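Tle cognate immunity protein 4 C-terminal domain-containing protein (Pseudomonas aeruginosa PAO1, PDB 4R1D) is the immunity protein of the type VI secretion lipase effector Tle4, which it binds in a complex and probably inhibits to protect the producing cell. Local coordinates at residues 129-138 with 148-156; 234-245 with 256-266. All blocks are in the same frame, centred on the assembly; numbering follows the deposited sequence. Where two conformers were deposited one is given.

Contact 1: 129-138 with 148-156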
loop_
_atom_site.group_PDB
_atom_site.type_symbol
_atom_site.label_atom_id
_atom_site.label_comp_id
_atom_site.label_asym_id
_atom_site.label_seq_id
_atom_site.Cartn_x
_atom_site.Cartn_y
_atom_site.Cartn_z
ATOM N N LEU B 129 20.228 -22.559 -10.742
ATOM C CA LEU B 129 19.749 -21.549 -11.681
ATOM C C LEU B 129 20.803 -21.249 -12.743
ATOM O O LEU B 129 20.492 -21.158 -13.930
ATOM C CB LEU B 129 19.368 -20.251 -10.948
ATOM C CG LEU B 129 18.838 -19.122 -11.842
ATOM C CD1 LEU B 129 17.677 -19.604 -12.716
ATOM C CD2 LEU B 129 18.413 -17.906 -11.013
ATOM N N ALA B 130 22.050 -21.102 -12.310
ATOM C CA ALA B 130 23.128 -20.746 -13.238
ATOM C C ALA B 130 23.427 -21.881 -14.218
ATOM O O ALA B 130 23.826 -21.642 -15.359
ATOM C CB ALA B 130 24.380 -20.348 -12.479
ATOM N N ARG B 131 23.237 -23.118 -13.770
ATOM C CA ARG B 131 23.345 -24.269 -14.667
ATOM C C ARG B 131 22.201 -24.325 -15.670
ATOM O O ARG B 131 22.403 -24.728 -16.813
ATOM C CB ARG B 131 23.370 -25.587 -13.886
ATOM C CG ARG B 131 24.624 -25.811 -13.059
ATOM C CD ARG B 131 24.723 -27.257 -12.573
ATOM N NE ARG B 131 23.652 -27.622 -11.649
ATOM C CZ ARG B 131 23.715 -27.465 -10.330
ATOM N NH1 ARG B 131 24.800 -26.942 -9.774
ATOM N NH2 ARG B 131 22.692 -27.830 -9.568
ATOM N N ASN B 132 21.005 -23.922 -15.239
ATOM C CA ASN B 132 19.790 -24.148 -16.017
ATOM C C ASN B 132 19.336 -22.986 -16.911
ATOM O O ASN B 132 18.410 -23.151 -17.705
ATOM C CB ASN B 132 18.623 -24.527 -15.093
ATOM C CG ASN B 132 18.895 -25.784 -14.266
ATOM O OD1 ASN B 132 19.680 -26.655 -14.654
ATOM N ND2 ASN B 132 18.224 -25.886 -13.127
ATOM N N LEU B 133 19.964 -21.822 -16.787
ATOM C CA LEU B 133 19.478 -20.646 -17.522
ATOM C C LEU B 133 19.930 -20.681 -18.987
ATOM O O LEU B 133 21.090 -20.434 -19.280
ATOM C CB LEU B 133 19.925 -19.346 -16.845
ATOM C CG LEU B 133 19.209 -18.076 -17.328
ATOM C CD1 LEU B 133 17.692 -18.221 -17.220
ATOM C CD2 LEU B 133 19.685 -16.842 -16.570
ATOM N N ARG B 134 19.003 -20.995 -19.890
ATOM C CA ARG B 134 19.328 -21.185 -21.306
ATOM C C ARG B 134 18.823 -20.006 -22.121
ATOM O O ARG B 134 17.696 -19.564 -21.941
ATOM C CB ARG B 134 18.661 -22.453 -21.841
ATOM C CG ARG B 134 18.996 -23.730 -21.090
ATOM C CD ARG B 134 20.280 -24.380 -21.586
ATOM N NE ARG B 134 20.256 -25.824 -21.362
ATOM C CZ ARG B 134 20.730 -26.427 -20.274
ATOM N NH1 ARG B 134 21.281 -25.715 -19.300
ATOM N NH2 ARG B 134 20.659 -27.748 -20.164
ATOM N N SER B 135 19.647 -19.502 -23.034
ATOM C CA SER B 135 19.211 -18.402 -23.892
ATOM C C SER B 135 18.213 -18.867 -24.967
ATOM O O SER B 135 18.221 -20.039 -25.382
ATOM C CB SER B 135 20.430 -17.760 -24.556
ATOM O OG SER B 135 21.177 -18.757 -25.241
ATOM N N ARG B 136 17.358 -17.948 -25.416
ATOM C CA ARG B 136 16.482 -18.174 -26.560
ATOM C C ARG B 136 16.256 -16.831 -27.256
ATOM O O ARG B 136 16.402 -15.778 -26.638
ATOM C CB ARG B 136 15.132 -18.792 -26.132
ATOM C CG ARG B 136 14.188 -17.813 -25.411
ATOM C CD ARG B 136 12.886 -18.461 -24.903
ATOM N NE ARG B 136 12.138 -17.456 -24.146
ATOM C CZ ARG B 136 11.127 -16.736 -24.631
ATOM N NH1 ARG B 136 10.690 -16.937 -25.865
ATOM N NH2 ARG B 136 10.541 -15.819 -23.870
ATOM N N ALA B 137 15.923 -16.866 -28.544
ATOM C CA ALA B 137 15.572 -15.648 -29.265
ATOM C C ALA B 137 14.251 -15.146 -28.704
ATOM O O ALA B 137 13.483 -15.932 -28.149
ATOM C CB ALA B 137 15.460 -15.930 -30.770
ATOM N N PRO B 138 13.984 -13.833 -28.831
ATOM C CA PRO B 138 12.826 -13.232 -28.156
ATOM C C PRO B 138 11.503 -13.947 -28.414
ATOM O O PRO B 138 10.670 -13.996 -27.506
ATOM C CB PRO B 138 12.784 -11.815 -28.737
ATOM C CG PRO B 138 14.215 -11.504 -29.033
ATOM C CD PRO B 138 14.827 -12.818 -29.487
ATOM N N CYS B 148 9.929 -20.024 -19.375
ATOM C CA CYS B 148 10.406 -18.958 -20.245
ATOM C C CYS B 148 10.327 -17.598 -19.581
ATOM O O CYS B 148 9.319 -17.262 -18.977
ATOM C CB CYS B 148 9.622 -18.926 -21.552
ATOM S SG CYS B 148 10.043 -20.279 -22.707
ATOM N N ILE B 149 11.404 -16.832 -19.714
ATOM C CA ILE B 149 11.441 -15.442 -19.275
ATOM C C ILE B 149 11.994 -14.613 -20.446
ATOM O O ILE B 149 12.156 -15.142 -21.551
ATOM C CB ILE B 149 12.312 -15.290 -18.011
ATOM C CG1 ILE B 149 13.774 -15.635 -18.313
ATOM C CG2 ILE B 149 11.780 -16.204 -16.888
ATOM C CD1 ILE B 149 14.723 -15.384 -17.159
ATOM N N ASP B 150 12.285 -13.331 -20.223
ATOM C CA ASP B 150 12.868 -12.508 -21.280
ATOM C C ASP B 150 14.159 -13.138 -21.788
ATOM O O ASP B 150 15.078 -13.366 -21.009
ATOM C CB ASP B 150 13.218 -11.115 -20.766
ATOM C CG ASP B 150 12.062 -10.442 -20.085
ATOM O OD1 ASP B 150 11.276 -9.759 -20.775
ATOM O OD2 ASP B 150 11.937 -10.604 -18.863
ATOM N N HIS B 151 14.222 -13.408 -23.091
ATOM C CA HIS B 151 15.468 -13.826 -23.740
ATOM C C HIS B 151 16.044 -15.157 -23.259
ATOM O O HIS B 151 17.173 -15.511 -23.602
ATOM C CB HIS B 151 16.537 -12.745 -23.583
ATOM C CG HIS B 151 16.129 -11.408 -24.114
ATOM N ND1 HIS B 151 16.136 -11.106 -25.460
ATOM C CD2 HIS B 151 15.709 -10.290 -23.478
ATOM C CE1 HIS B 151 15.735 -9.858 -25.630
ATOM N NE2 HIS B 151 15.463 -9.342 -24.442
ATOM N N ALA B 152 15.290 -15.902 -22.470
ATOM C CA ALA B 152 15.819 -17.145 -21.946
ATOM C C ALA B 152 14.736 -18.069 -21.418
ATOM O O ALA B 152 13.547 -17.756 -21.476
ATOM C CB ALA B 152 16.849 -16.849 -20.851
ATOM N N TYR B 153 15.161 -19.224 -20.919
ATOM C CA TYR B 153 14.271 -20.074 -20.153
ATOM C C TYR B 153 15.044 -20.868 -19.124
ATOM O O TYR B 153 16.208 -21.202 -19.318
ATOM C CB TYR B 153 13.462 -21.008 -21.049
ATOM C CG TYR B 153 14.278 -22.037 -21.802
ATOM C CD1 TYR B 153 14.935 -21.708 -22.986
ATOM C CD2 TYR B 153 14.360 -23.343 -21.344
ATOM C CE1 TYR B 153 15.672 -22.658 -23.679
ATOM C CE2 TYR B 153 15.088 -24.294 -22.029
ATOM C CZ TYR B 153 15.738 -23.948 -23.191
ATOM O OH TYR B 153 16.458 -24.917 -23.859
ATOM N N ILE B 154 14.388 -21.152 -18.012
ATOM C CA ILE B 154 15.002 -21.934 -16.962
ATOM C C ILE B 154 14.708 -23.387 -17.282
ATOM O O ILE B 154 13.571 -23.840 -17.174
ATOM C CB ILE B 154 14.436 -21.525 -15.592
ATOM C CG1 ILE B 154 14.650 -20.026 -15.382
ATOM C CG2 ILE B 154 15.094 -22.351 -14.479
ATOM C CD1 ILE B 154 13.920 -19.436 -14.186
ATOM N N ALA B 155 15.728 -24.108 -17.733
ATOM C CA ALA B 155 15.518 -25.455 -18.248
ATOM C C ALA B 155 15.224 -26.450 -17.128
ATOM O O ALA B 155 15.742 -26.324 -16.019
ATOM C CB ALA B 155 16.734 -25.908 -19.061
ATOM N N GLY B 156 14.387 -27.437 -17.426
ATOM C CA GLY B 156 14.080 -28.482 -16.473
ATOM C C GLY B 156 12.597 -28.568 -16.179
ATOM O O GLY B 156 11.800 -27.751 -16.649
HETATM O O HOH W 1 12.200 -12.682 -24.858
#
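L129, in the last turn of the helix 119-132, lays CD1 against CD1 of I154 at 4.0 Å, where the two side chains pass at a slant. V99 and L30 of neighbouring strands pack on the same leucine. Three residues on, the carbonyl of N132 takes the amide of A155 in a nearly straight bond (N132 O to A155 N 2.8 Å, 175° at the hydrogen), while the N132 side chain lies near A155 O. L133 leaves helical geometry and starts a short strand. Its CG is anti to the backbone N (chi1 -166°), which brings CD1 in among I154 CG1, A152 CB and I149 CD1.

From here 133-135 runs antiparallel to 152-155, and 146-149 completes a three-stranded sheet through the type II turn I149 to A152. The first strand belongs to the N-terminal family region, the others to the C-terminal one.

R134 and Y153 form the hydrogen-bonded pair, with bonds in both directions. On the opposite face from L133 and I154, R134 CB sits over the Y153 ring, 3.8 Å from its centroid, a CH-pi contact; CG reaches on to A155 CB. The Y153 hydroxyl is held by E144. S135 CB points away from the other strand, and OG bonds to the amide of T104.

R136 bonds through its N to H151 O and sends its chain, extended from CG, back across the turn. NE meets A152 O at 3.0 Å and NH2 meets I149 O at 2.9 Å; both oxygens lie near the guanidinium plane, but all three nitrogens come in from above the carbonyl planes. C148 SG lies over one guanidinium face. A152 O receives R136 NE and I149 N from opposite faces of its plane. P138 CG touches H151 CE1, and a water links P138 O, weakly, to H151 N.

Contact 2: 234-245 with 256-266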
loop_
_atom_site.group_PDB
_atom_site.type_symbol
_atom_site.label_atom_id
_atom_site.label_comp_id
_atom_site.label_asym_id
_atom_site.label_seq_id
_atom_site.Cartn_x
_atom_site.Cartn_y
_atom_site.Cartn_z
ATOM N N LYS B 234 -22.213 7.665 -17.021
ATOM C CA LYS B 234 -21.550 8.880 -17.488
ATOM C C LYS B 234 -21.297 8.842 -18.988
ATOM O O LYS B 234 -20.439 9.558 -19.501
ATOM C CB LYS B 234 -20.217 9.082 -16.755
ATOM C CG LYS B 234 -20.331 9.092 -15.243
ATOM C CD LYS B 234 -18.983 9.357 -14.574
ATOM C CE LYS B 234 -19.105 9.229 -13.061
ATOM N NZ LYS B 234 -17.805 9.355 -12.338
ATOM N N GLY B 235 -22.039 8.006 -19.697
ATOM C CA GLY B 235 -21.880 7.927 -21.134
ATOM C C GLY B 235 -20.621 7.208 -21.581
ATOM O O GLY B 235 -20.158 7.409 -22.700
ATOM N N GLN B 236 -20.051 6.378 -20.711
ATOM C CA GLN B 236 -19.006 5.459 -21.155
ATOM C C GLN B 236 -19.272 4.053 -20.632
ATOM O O GLN B 236 -20.010 3.861 -19.652
ATOM C CB GLN B 236 -17.607 5.943 -20.767
ATOM C CG GLN B 236 -17.334 5.969 -19.280
ATOM C CD GLN B 236 -15.953 6.521 -18.950
ATOM O OE1 GLN B 236 -14.958 5.792 -18.962
ATOM N NE2 GLN B 236 -15.889 7.814 -18.648
ATOM N N ARG B 237 -18.683 3.074 -21.301
ATOM C CA ARG B 237 -18.909 1.673 -20.964
ATOM C C ARG B 237 -17.655 1.042 -20.383
ATOM O O ARG B 237 -16.561 1.183 -20.937
ATOM C CB ARG B 237 -19.348 0.886 -22.198
ATOM C CG ARG B 237 -19.795 -0.544 -21.898
ATOM C CD ARG B 237 -21.085 -0.854 -22.643
ATOM N NE ARG B 237 -21.612 -2.193 -22.396
ATOM C CZ ARG B 237 -22.585 -2.471 -21.535
ATOM N NH1 ARG B 237 -23.131 -1.504 -20.798
ATOM N NH2 ARG B 237 -23.008 -3.718 -21.403
ATOM N N GLY B 238 -17.825 0.350 -19.263
ATOM C CA GLY B 238 -16.740 -0.380 -18.632
ATOM C C GLY B 238 -16.933 -1.884 -18.749
ATOM O O GLY B 238 -18.029 -2.371 -19.031
ATOM N N TYR B 239 -15.858 -2.626 -18.523
ATOM C CA TYR B 239 -15.885 -4.070 -18.640
ATOM C C TYR B 239 -15.000 -4.671 -17.567
ATOM O O TYR B 239 -13.986 -4.085 -17.200
ATOM C CB TYR B 239 -15.313 -4.494 -19.990
ATOM C CG TYR B 239 -16.156 -4.106 -21.180
ATOM C CD1 TYR B 239 -17.225 -4.890 -21.574
ATOM C CD2 TYR B 239 -15.877 -2.960 -21.908
ATOM C CE1 TYR B 239 -18.007 -4.544 -22.664
ATOM C CE2 TYR B 239 -16.650 -2.599 -23.008
ATOM C CZ TYR B 239 -17.711 -3.398 -23.380
ATOM O OH TYR B 239 -18.485 -3.064 -24.470
ATOM N N THR B 240 -15.377 -5.844 -17.080
ATOM C CA THR B 240 -14.450 -6.648 -16.288
ATOM C C THR B 240 -14.690 -8.123 -16.593
ATOM O O THR B 240 -15.735 -8.675 -16.253
ATOM C CB THR B 240 -14.577 -6.369 -14.789
ATOM O OG1 THR B 240 -14.319 -4.980 -14.544
ATOM C CG2 THR B 240 -13.560 -7.187 -14.019
ATOM N N PHE B 241 -13.734 -8.720 -17.301
ATOM C CA PHE B 241 -13.802 -10.112 -17.726
ATOM C C PHE B 241 -12.764 -10.877 -16.924
ATOM O O PHE B 241 -11.600 -10.465 -16.859
ATOM C CB PHE B 241 -13.476 -10.251 -19.219
ATOM C CG PHE B 241 -14.477 -9.603 -20.134
ATOM C CD1 PHE B 241 -15.616 -8.985 -19.631
ATOM C CD2 PHE B 241 -14.266 -9.599 -21.507
ATOM C CE1 PHE B 241 -16.532 -8.384 -20.479
ATOM C CE2 PHE B 241 -15.174 -8.994 -22.361
ATOM C CZ PHE B 241 -16.308 -8.391 -21.850
ATOM N N MET B 242 -13.194 -11.971 -16.298
ATOM C CA MET B 242 -12.361 -12.717 -15.348
ATOM C C MET B 242 -12.368 -14.211 -15.686
ATOM O O MET B 242 -13.427 -14.771 -15.917
ATOM C CB MET B 242 -12.921 -12.511 -13.934
ATOM C CG MET B 242 -12.978 -11.042 -13.535
ATOM S SD MET B 242 -14.043 -10.710 -12.114
ATOM C CE MET B 242 -15.644 -10.583 -12.909
ATOM N N TRP B 243 -11.194 -14.842 -15.714
ATOM C CA TRP B 243 -11.069 -16.255 -16.075
ATOM C C TRP B 243 -10.006 -16.868 -15.177
ATOM O O TRP B 243 -8.962 -16.267 -14.965
ATOM C CB TRP B 243 -10.634 -16.357 -17.540
ATOM C CG TRP B 243 -10.497 -17.758 -18.118
ATOM C CD1 TRP B 243 -11.473 -18.477 -18.756
ATOM C CD2 TRP B 243 -9.306 -18.565 -18.173
ATOM N NE1 TRP B 243 -10.965 -19.683 -19.186
ATOM C CE2 TRP B 243 -9.643 -19.767 -18.835
ATOM C CE3 TRP B 243 -7.991 -18.394 -17.715
ATOM C CZ2 TRP B 243 -8.716 -20.791 -19.060
ATOM C CZ3 TRP B 243 -7.064 -19.420 -17.931
ATOM C CH2 TRP B 243 -7.433 -20.604 -18.604
ATOM N N GLU B 244 -10.275 -18.058 -14.646
ATOM C CA GLU B 244 -9.337 -18.677 -13.744
ATOM C C GLU B 244 -9.391 -20.193 -13.790
ATOM O O GLU B 244 -10.457 -20.796 -13.971
ATOM C CB GLU B 244 -9.600 -18.200 -12.308
ATOM C CG GLU B 244 -8.557 -18.680 -11.305
ATOM C CD GLU B 244 -8.677 -17.968 -9.968
ATOM O OE1 GLU B 244 -9.161 -16.819 -9.948
ATOM O OE2 GLU B 244 -8.283 -18.560 -8.938
ATOM N N VAL B 245 -8.207 -20.777 -13.667
ATOM C CA VAL B 245 -8.033 -22.185 -13.379
ATOM C C VAL B 245 -7.466 -22.233 -11.969
ATOM O O VAL B 245 -6.398 -21.677 -11.704
ATOM C CB VAL B 245 -7.023 -22.821 -14.345
ATOM C CG1 VAL B 245 -6.630 -24.226 -13.860
ATOM C CG2 VAL B 245 -7.588 -22.841 -15.765
ATOM N N ASN B 256 -2.057 -22.211 -10.662
ATOM C CA ASN B 256 -3.163 -21.285 -10.743
ATOM C C ASN B 256 -2.938 -20.410 -11.980
ATOM O O ASN B 256 -1.816 -19.972 -12.221
ATOM C CB ASN B 256 -3.221 -20.429 -9.491
ATOM C CG ASN B 256 -4.284 -19.371 -9.573
ATOM O OD1 ASN B 256 -3.999 -18.224 -9.916
ATOM N ND2 ASN B 256 -5.526 -19.746 -9.274
ATOM N N LEU B 257 -3.989 -20.197 -12.771
ATOM C CA LEU B 257 -3.883 -19.396 -13.987
ATOM C C LEU B 257 -5.013 -18.382 -14.025
ATOM O O LEU B 257 -6.162 -18.722 -13.804
ATOM C CB LEU B 257 -3.979 -20.292 -15.227
ATOM C CG LEU B 257 -3.258 -19.878 -16.511
ATOM C CD1 LEU B 257 -1.763 -19.997 -16.324
ATOM C CD2 LEU B 257 -3.709 -20.755 -17.672
ATOM N N THR B 258 -4.689 -17.129 -14.312
ATOM C CA THR B 258 -5.752 -16.157 -14.472
ATOM C C THR B 258 -5.577 -15.396 -15.783
ATOM O O THR B 258 -4.458 -15.206 -16.269
ATOM C CB THR B 258 -5.824 -15.134 -13.297
ATOM O OG1 THR B 258 -4.589 -14.410 -13.208
ATOM C CG2 THR B 258 -6.105 -15.846 -11.962
ATOM N N ALA B 259 -6.705 -14.996 -16.343
ATOM C CA ALA B 259 -6.746 -14.085 -17.476
ATOM C C ALA B 259 -7.836 -13.077 -17.168
ATOM O O ALA B 259 -8.906 -13.434 -16.667
ATOM C CB ALA B 259 -7.057 -14.852 -18.777
ATOM N N GLY B 260 -7.570 -11.806 -17.450
ATOM C CA GLY B 260 -8.542 -10.771 -17.141
ATOM C C GLY B 260 -8.476 -9.670 -18.171
ATOM O O GLY B 260 -7.413 -9.383 -18.705
ATOM N N LEU B 261 -9.623 -9.073 -18.459
ATOM C CA LEU B 261 -9.674 -7.930 -19.353
ATOM C C LEU B 261 -10.546 -6.880 -18.706
ATOM O O LEU B 261 -11.695 -7.144 -18.356
ATOM C CB LEU B 261 -10.247 -8.339 -20.711
ATOM C CG LEU B 261 -10.353 -7.225 -21.755
ATOM C CD1 LEU B 261 -8.982 -6.890 -22.268
ATOM C CD2 LEU B 261 -11.250 -7.683 -22.916
ATOM N N ALA B 262 -9.998 -5.685 -18.529
ATOM C CA ALA B 262 -10.751 -4.617 -17.886
ATOM C C ALA B 262 -10.763 -3.350 -18.734
ATOM O O ALA B 262 -9.795 -3.047 -19.438
ATOM C CB ALA B 262 -10.167 -4.305 -16.548
ATOM N N VAL B 263 -11.871 -2.624 -18.648
ATOM C CA VAL B 263 -11.916 -1.215 -19.037
ATOM C C VAL B 263 -12.436 -0.433 -17.847
ATOM O O VAL B 263 -13.624 -0.482 -17.540
ATOM C CB VAL B 263 -12.831 -0.958 -20.252
ATOM C CG1 VAL B 263 -12.861 0.543 -20.577
ATOM C CG2 VAL B 263 -12.341 -1.727 -21.456
ATOM N N LEU B 264 -11.528 0.259 -17.162
ATOM C CA LEU B 264 -11.878 1.075 -16.007
ATOM C C LEU B 264 -12.311 2.466 -16.460
ATOM O O LEU B 264 -12.216 2.808 -17.638
ATOM C CB LEU B 264 -10.684 1.187 -15.052
ATOM C CG LEU B 264 -10.074 -0.161 -14.661
ATOM C CD1 LEU B 264 -8.827 0.028 -13.794
ATOM C CD2 LEU B 264 -11.107 -1.036 -13.969
ATOM N N GLU B 265 -12.815 3.252 -15.521
ATOM C CA GLU B 265 -13.250 4.606 -15.833
ATOM C C GLU B 265 -12.112 5.416 -16.444
ATOM O O GLU B 265 -10.990 5.387 -15.953
ATOM C CB GLU B 265 -13.770 5.292 -14.569
ATOM C CG GLU B 265 -14.301 6.698 -14.805
ATOM C CD GLU B 265 -15.055 7.262 -13.608
ATOM O OE1 GLU B 265 -15.064 6.628 -12.533
ATOM O OE2 GLU B 265 -15.641 8.355 -13.745
ATOM N N ARG B 266 -12.408 6.117 -17.533
ATOM C CA ARG B 266 -11.474 7.064 -18.130
ATOM C C ARG B 266 -12.179 8.398 -18.263
ATOM O O ARG B 266 -13.381 8.505 -18.019
ATOM C CB ARG B 266 -11.020 6.602 -19.503
ATOM C CG ARG B 266 -9.844 5.668 -19.471
ATOM C CD ARG B 266 -9.722 4.974 -20.793
ATOM N NE ARG B 266 -11.030 4.531 -21.257
ATOM C CZ ARG B 266 -11.532 4.825 -22.448
ATOM N NH1 ARG B 266 -10.828 5.556 -23.301
ATOM N NH2 ARG B 266 -12.736 4.383 -22.787
HETATM O O HOH W 2 -16.707 7.529 -10.574
#
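Y239, F241, W243 and V245 pack closely against V263, L261, A259 and L257. The W243 ring meets L257 CD2 at its edge, with CZ3 3.6 Å away, and sets CE3 against A259 CB; with chi1 at -178° the indole is directed away from its own amide. F241 and L261 lie side by side, CD2 to CD2 at 3.8 Å; Y239 and V263 do so through CD2 and CG2. Helix 281-292 packs on this face through W288, L285 and V292. These are the arms of an antiparallel beta hairpin, hydrogen-bonded both ways at all four pairs. On the other face T240, M242 and A262 pack on I88, W96 and W92 of the partner chain. Near the strand end at E244, N256 ND2 reaches E244 OE2 (3.0 Å) from above the carboxylate plane, while E244 OE1 holds R194.

Beyond V263 the second segment leaves the sheet as a loop, and polar side chains take over. Q236 OE1 accepts R266 N at 2.9 Å, and NE2 gives to R266 O, in the amide plane. Exposed K234 puts NZ on the syn side of E265 OE2 (2.8 Å); a water joins NZ to E265 OE1, and E265 also packs on F85 of the partner chain.

Overall arrangement
The two contacts lie on opposite sides of the chain's centre, their own centres 32 Å apart and their nearest atoms about 12 Å apart, without touching. They follow in series: contact 1 closes before contact 2 opens. Contact 2 lies wholly in the C-terminal family region. They also differ in what they face. No other protein chain of the assembly touches 129-138 or 148-156, but the partner chain, presumably the lipase Tle4, comes within reach of 19 residues of contact 2. The hairpin 236-245/256-263 is therefore part of the binding surface, and contact 1 stands apart from it.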